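Local coordinates for concanavalin A-like lectin protein kinase family protein (Theobroma cacao, PDB 6CTH) that probably phosphorylates proteins on serine or threonine, using a kinase domain whose nucleotide site is here occupied by an oxindole inhibitor and magnesium, at residues Y128-E131 against V137-R140; T175-A178 against Y183-P186. All coordinates share one frame; numbering follows the deposited sequence.

Contact 1 of 2, residues Y128-E131 against V137-R140; sequences YLHE and VLHR
The carbonyl oxygen of Leu-129, near the end of helix 112-132, takes the backbone N-H of Val-137, with Val-137 N to Leu-129 O at 3.0 Å. This bond is nearly straight at hydrogen (168°), although the donor stands above the carbonyl plane. It ties the helix to strand 136-138 just after the turn between them.

Apolar packing accompanies it. Leu-129 and Val-137 cross at a slant, CD2 of the leucine meeting CG1 of the valine at 4.1 Å. With Val-137 CG1 anti to the backbone N (chi1 173°), the valine directs this methyl at the leucine. The other branch of Leu-129 sends CD1 to CB of His-139 and lies at the edge of that imidazole. Branched aliphatic side chains suit this buried junction, since they fill space without needing polar partners.

The chain then enters the catalytic loop of the kinase fold: His-139, Arg-140 and Asp-141 form its HRD motif, and the ring of His-139 meets Phe-160 of the DFG motif, as in the regulatory spine.

Polar edges complete the junction. CD2 of His-130 points in the ring plane at Val-137 O, 3.4 Å away, a C-H approach that can compensate only weakly for a buried oxygen lacking any hydrogen-bond partner in the model. NE2 of His-130 bonds instead to Asp-199, whose carboxylate also receives the backbone N-H groups of His-139 and Arg-140.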
loop_
_atom_site.group_PDB
_atom_site.type_symbol
_atom_site.label_atom_id
_atom_site.label_comp_id
_atom_site.label_asym_id
_atom_site.label_seq_id
_atom_site.Cartn_x
_atom_site.Cartn_y
_atom_site.Cartn_z
ATOM N N TYR A 128 -1.959 3.598 -13.232
ATOM C CA TYR A 128 -3.374 3.956 -13.472
ATOM C C TYR A 128 -3.753 5.228 -12.710
ATOM O O TYR A 128 -4.348 6.183 -13.249
ATOM C CB TYR A 128 -4.259 2.793 -13.146
ATOM C CG TYR A 128 -5.762 3.097 -13.203
ATOM C CD1 TYR A 128 -6.421 3.102 -14.405
ATOM C CD2 TYR A 128 -6.517 3.338 -12.053
ATOM C CE1 TYR A 128 -7.791 3.375 -14.485
ATOM C CE2 TYR A 128 -7.875 3.601 -12.113
ATOM C CZ TYR A 128 -8.522 3.597 -13.332
ATOM O OH TYR A 128 -9.861 3.871 -13.342
ATOM N N LEU A 129 -3.374 5.288 -11.425
ATOM C CA LEU A 129 -3.639 6.458 -10.649
ATOM C C LEU A 129 -2.986 7.713 -11.195
ATOM O O LEU A 129 -3.636 8.763 -11.303
ATOM C CB LEU A 129 -3.224 6.249 -9.150
ATOM C CG LEU A 129 -3.996 5.212 -8.329
ATOM C CD1 LEU A 129 -3.405 5.106 -6.934
ATOM C CD2 LEU A 129 -5.483 5.516 -8.290
ATOM N N HIS A 130 -1.719 7.636 -11.529
ATOM C CA HIS A 130 -0.961 8.836 -11.894
ATOM C C HIS A 130 -1.245 9.311 -13.304
ATOM O O HIS A 130 -1.170 10.524 -13.544
ATOM C CB HIS A 130 0.544 8.626 -11.736
ATOM C CG HIS A 130 0.988 8.582 -10.300
ATOM N ND1 HIS A 130 2.303 8.309 -9.930
ATOM C CD2 HIS A 130 0.280 8.730 -9.161
ATOM C CE1 HIS A 130 2.377 8.336 -8.608
ATOM N NE2 HIS A 130 1.174 8.584 -8.106
ATOM N N GLU A 131 -1.561 8.390 -14.208
ATOM C CA GLU A 131 -1.501 8.729 -15.641
ATOM C C GLU A 131 -2.722 8.364 -16.465
ATOM O O GLU A 131 -2.764 8.838 -17.606
ATOM C CB GLU A 131 -0.317 8.019 -16.270
ATOM C CG GLU A 131 1.046 8.381 -15.683
ATOM C CD GLU A 131 1.368 9.877 -15.724
ATOM O OE1 GLU A 131 0.827 10.595 -16.629
ATOM O OE2 GLU A 131 2.155 10.364 -14.835
ATOM N N VAL A 137 -4.483 11.078 -9.670
ATOM C CA VAL A 137 -4.833 10.818 -8.279
ATOM C C VAL A 137 -3.521 10.555 -7.551
ATOM O O VAL A 137 -2.754 9.681 -7.932
ATOM C CB VAL A 137 -5.744 9.619 -8.148
ATOM C CG1 VAL A 137 -5.978 9.237 -6.696
ATOM C CG2 VAL A 137 -7.074 9.945 -8.802
ATOM N N LEU A 138 -3.287 11.320 -6.500
ATOM C CA LEU A 138 -2.129 11.082 -5.640
ATOM C C LEU A 138 -2.688 10.367 -4.452
ATOM O O LEU A 138 -3.648 10.836 -3.855
ATOM C CB LEU A 138 -1.497 12.399 -5.203
ATOM C CG LEU A 138 -0.986 13.266 -6.331
ATOM C CD1 LEU A 138 -0.355 14.523 -5.756
ATOM C CD2 LEU A 138 0.025 12.520 -7.155
ATOM N N HIS A 139 -2.156 9.191 -4.167
ATOM C CA HIS A 139 -2.696 8.315 -3.127
ATOM C C HIS A 139 -2.382 8.811 -1.704
ATOM O O HIS A 139 -3.286 8.869 -0.822
ATOM C CB HIS A 139 -2.133 6.907 -3.344
ATOM C CG HIS A 139 -2.700 5.885 -2.422
ATOM N ND1 HIS A 139 -2.334 5.793 -1.071
ATOM C CD2 HIS A 139 -3.656 4.945 -2.625
ATOM C CE1 HIS A 139 -3.024 4.805 -0.514
ATOM N NE2 HIS A 139 -3.851 4.292 -1.429
ATOM N N ARG A 140 -1.107 9.081 -1.471
ATOM C CA ARG A 140 -0.630 9.665 -0.226
ATOM C C ARG A 140 -0.510 8.730 0.967
ATOM O O ARG A 140 -0.083 9.152 2.034
ATOM C CB ARG A 140 -1.431 10.917 0.117
ATOM C CG ARG A 140 -1.235 12.024 -0.901
ATOM C CD ARG A 140 -2.038 13.258 -0.561
ATOM N NE ARG A 140 -1.511 13.941 0.609
ATOM C CZ ARG A 140 -2.257 14.400 1.605
ATOM N NH1 ARG A 140 -3.570 14.248 1.579
ATOM N NH2 ARG A 140 -1.688 15.011 2.630
#

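Contact 2 of 2, residues T175-A178 against Y183-P186; sequences TLLA and YMAP
One methyl group, CE of Met-184, carries nearly all of this contact. It reaches across to Leu-177 and Ala-178, approaching CD1 of the leucine at 3.7 Å and the Ala-178 carbonyl oxygen, O, at 3.6 Å. The backbones themselves stay well apart, the nearest CA atoms, those of Ala-178 and Met-184, being 8.9 Å from one another. A long, unbranched side chain can span such a gap: Met-184 is extended at chi2 (170°) and then bends at chi3 (80°), which brings its terminal methyl against both partners. With CG of Leu-177 anti to the backbone N (chi1 174°), its CD1 methyl reaches CE although the bond from CA to CB does not aim there.

The compact side lies against helix 186-191, where Leu-189 touches both Met-184 and Leu-177. On the looser side, Leu-177 is exposed and Met-184 partly so, and only 98 Å² is buried between the segments. Ala-178 contributes its carbonyl, while its CB points away from the other segment and the side chain touches Leu-162.

Both segments belong to the activation segment, and Tyr-183 to Pro-186 end on the first two residues of the APE motif, in what other kinases use as the P+1 loop, which receives the peptide substrate. A flexible thioether chain meeting a leucine methyl and a carbonyl, without any hydrogen bond between the segments, implies a weakly directional dispersion contact, whose strength depends on closeness and shape and not on polar pairing.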
loop_
_atom_site.group_PDB
_atom_site.type_symbol
_atom_site.label_atom_id
_atom_site.label_comp_id
_atom_site.label_asym_id
_atom_site.label_seq_id
_atom_site.Cartn_x
_atom_site.Cartn_y
_atom_site.Cartn_z
ATOM N N THR A 175 -3.080 21.042 0.839
ATOM C CA THR A 175 -3.553 19.935 1.672
ATOM C C THR A 175 -2.830 19.982 3.016
ATOM O O THR A 175 -1.713 20.502 3.117
ATOM C CB THR A 175 -3.271 18.553 1.024
ATOM O OG1 THR A 175 -1.862 18.414 0.758
ATOM C CG2 THR A 175 -4.041 18.389 -0.272
ATOM N N LEU A 176 -3.471 19.438 4.039
ATOM C CA LEU A 176 -2.810 19.211 5.315
ATOM C C LEU A 176 -1.744 18.162 5.177
ATOM O O LEU A 176 -2.006 17.093 4.629
ATOM C CB LEU A 176 -3.792 18.680 6.374
ATOM C CG LEU A 176 -4.564 19.714 7.148
ATOM C CD1 LEU A 176 -5.226 20.729 6.206
ATOM C CD2 LEU A 176 -5.590 19.021 8.039
ATOM N N LEU A 177 -0.594 18.393 5.813
ATOM C CA LEU A 177 0.478 17.410 5.848
ATOM C C LEU A 177 0.011 16.196 6.640
ATOM O O LEU A 177 -0.375 16.327 7.778
ATOM C CB LEU A 177 1.737 17.995 6.476
ATOM C CG LEU A 177 2.876 17.010 6.704
ATOM C CD1 LEU A 177 3.318 16.357 5.418
ATOM C CD2 LEU A 177 4.020 17.673 7.484
ATOM N N ALA A 178 0.027 15.023 6.001
ATOM C CA ALA A 178 -0.461 13.784 6.607
ATOM C C ALA A 178 0.166 12.637 5.868
ATOM O O ALA A 178 0.516 12.760 4.710
ATOM C CB ALA A 178 -1.983 13.714 6.526
ATOM N N TYR A 183 6.970 5.928 5.433
ATOM C CA TYR A 183 6.626 5.931 3.994
ATOM C C TYR A 183 6.575 7.301 3.379
ATOM O O TYR A 183 6.178 7.417 2.168
ATOM C CB TYR A 183 5.246 5.264 3.776
ATOM C CG TYR A 183 5.285 3.944 4.396
ATOM C CD1 TYR A 183 5.741 2.840 3.709
ATOM C CD2 TYR A 183 4.987 3.807 5.762
ATOM C CE1 TYR A 183 5.862 1.618 4.345
ATOM C CE2 TYR A 183 5.123 2.593 6.386
ATOM C CZ TYR A 183 5.545 1.506 5.682
ATOM O OH TYR A 183 5.685 0.342 6.374
ATOM N N MET A 184 6.960 8.326 4.129
ATOM C CA MET A 184 6.834 9.688 3.674
ATOM C C MET A 184 8.148 10.238 3.184
ATOM O O MET A 184 9.183 10.178 3.898
ATOM C CB MET A 184 6.238 10.555 4.768
ATOM C CG MET A 184 4.765 10.292 5.032
ATOM S SD MET A 184 4.180 11.130 6.522
ATOM C CE MET A 184 3.909 12.788 5.954
ATOM N N ALA A 185 8.157 10.737 1.947
ATOM C CA ALA A 185 9.350 11.329 1.369
ATOM C C ALA A 185 9.832 12.539 2.160
ATOM O O ALA A 185 9.016 13.260 2.742
ATOM C CB ALA A 185 9.065 11.763 -0.090
ATOM N N PRO A 186 11.155 12.790 2.166
ATOM C CA PRO A 186 11.623 13.907 3.008
ATOM C C PRO A 186 11.034 15.284 2.717
ATOM O O PRO A 186 10.768 16.034 3.681
ATOM C CB PRO A 186 13.164 13.911 2.826
ATOM C CG PRO A 186 13.423 13.037 1.693
ATOM C CD PRO A 186 12.260 12.092 1.500
#

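Contact 1 closes before contact 2 opens along the chain, and their centres lie 15 Å apart. Arg-140 joins them: its NH2 donates a probable hydrogen bond to Leu-176 O at 2.9 Å, while NH1 binds Leu-162 O, so the HRD arginine holds backbone carbonyls of the activation segment. Residues 168-173 of that segment are not modelled, consistent with mobility there. Both contacts lie near the active site, whose magnesium is bound by Asp-141 and Asp-159. The side chain of His-139 in contact 1 is about 6 Å from this ion and about 7 Å from the inhibitor; that of Ala-178 in contact 2 is about 8 Å from the ion.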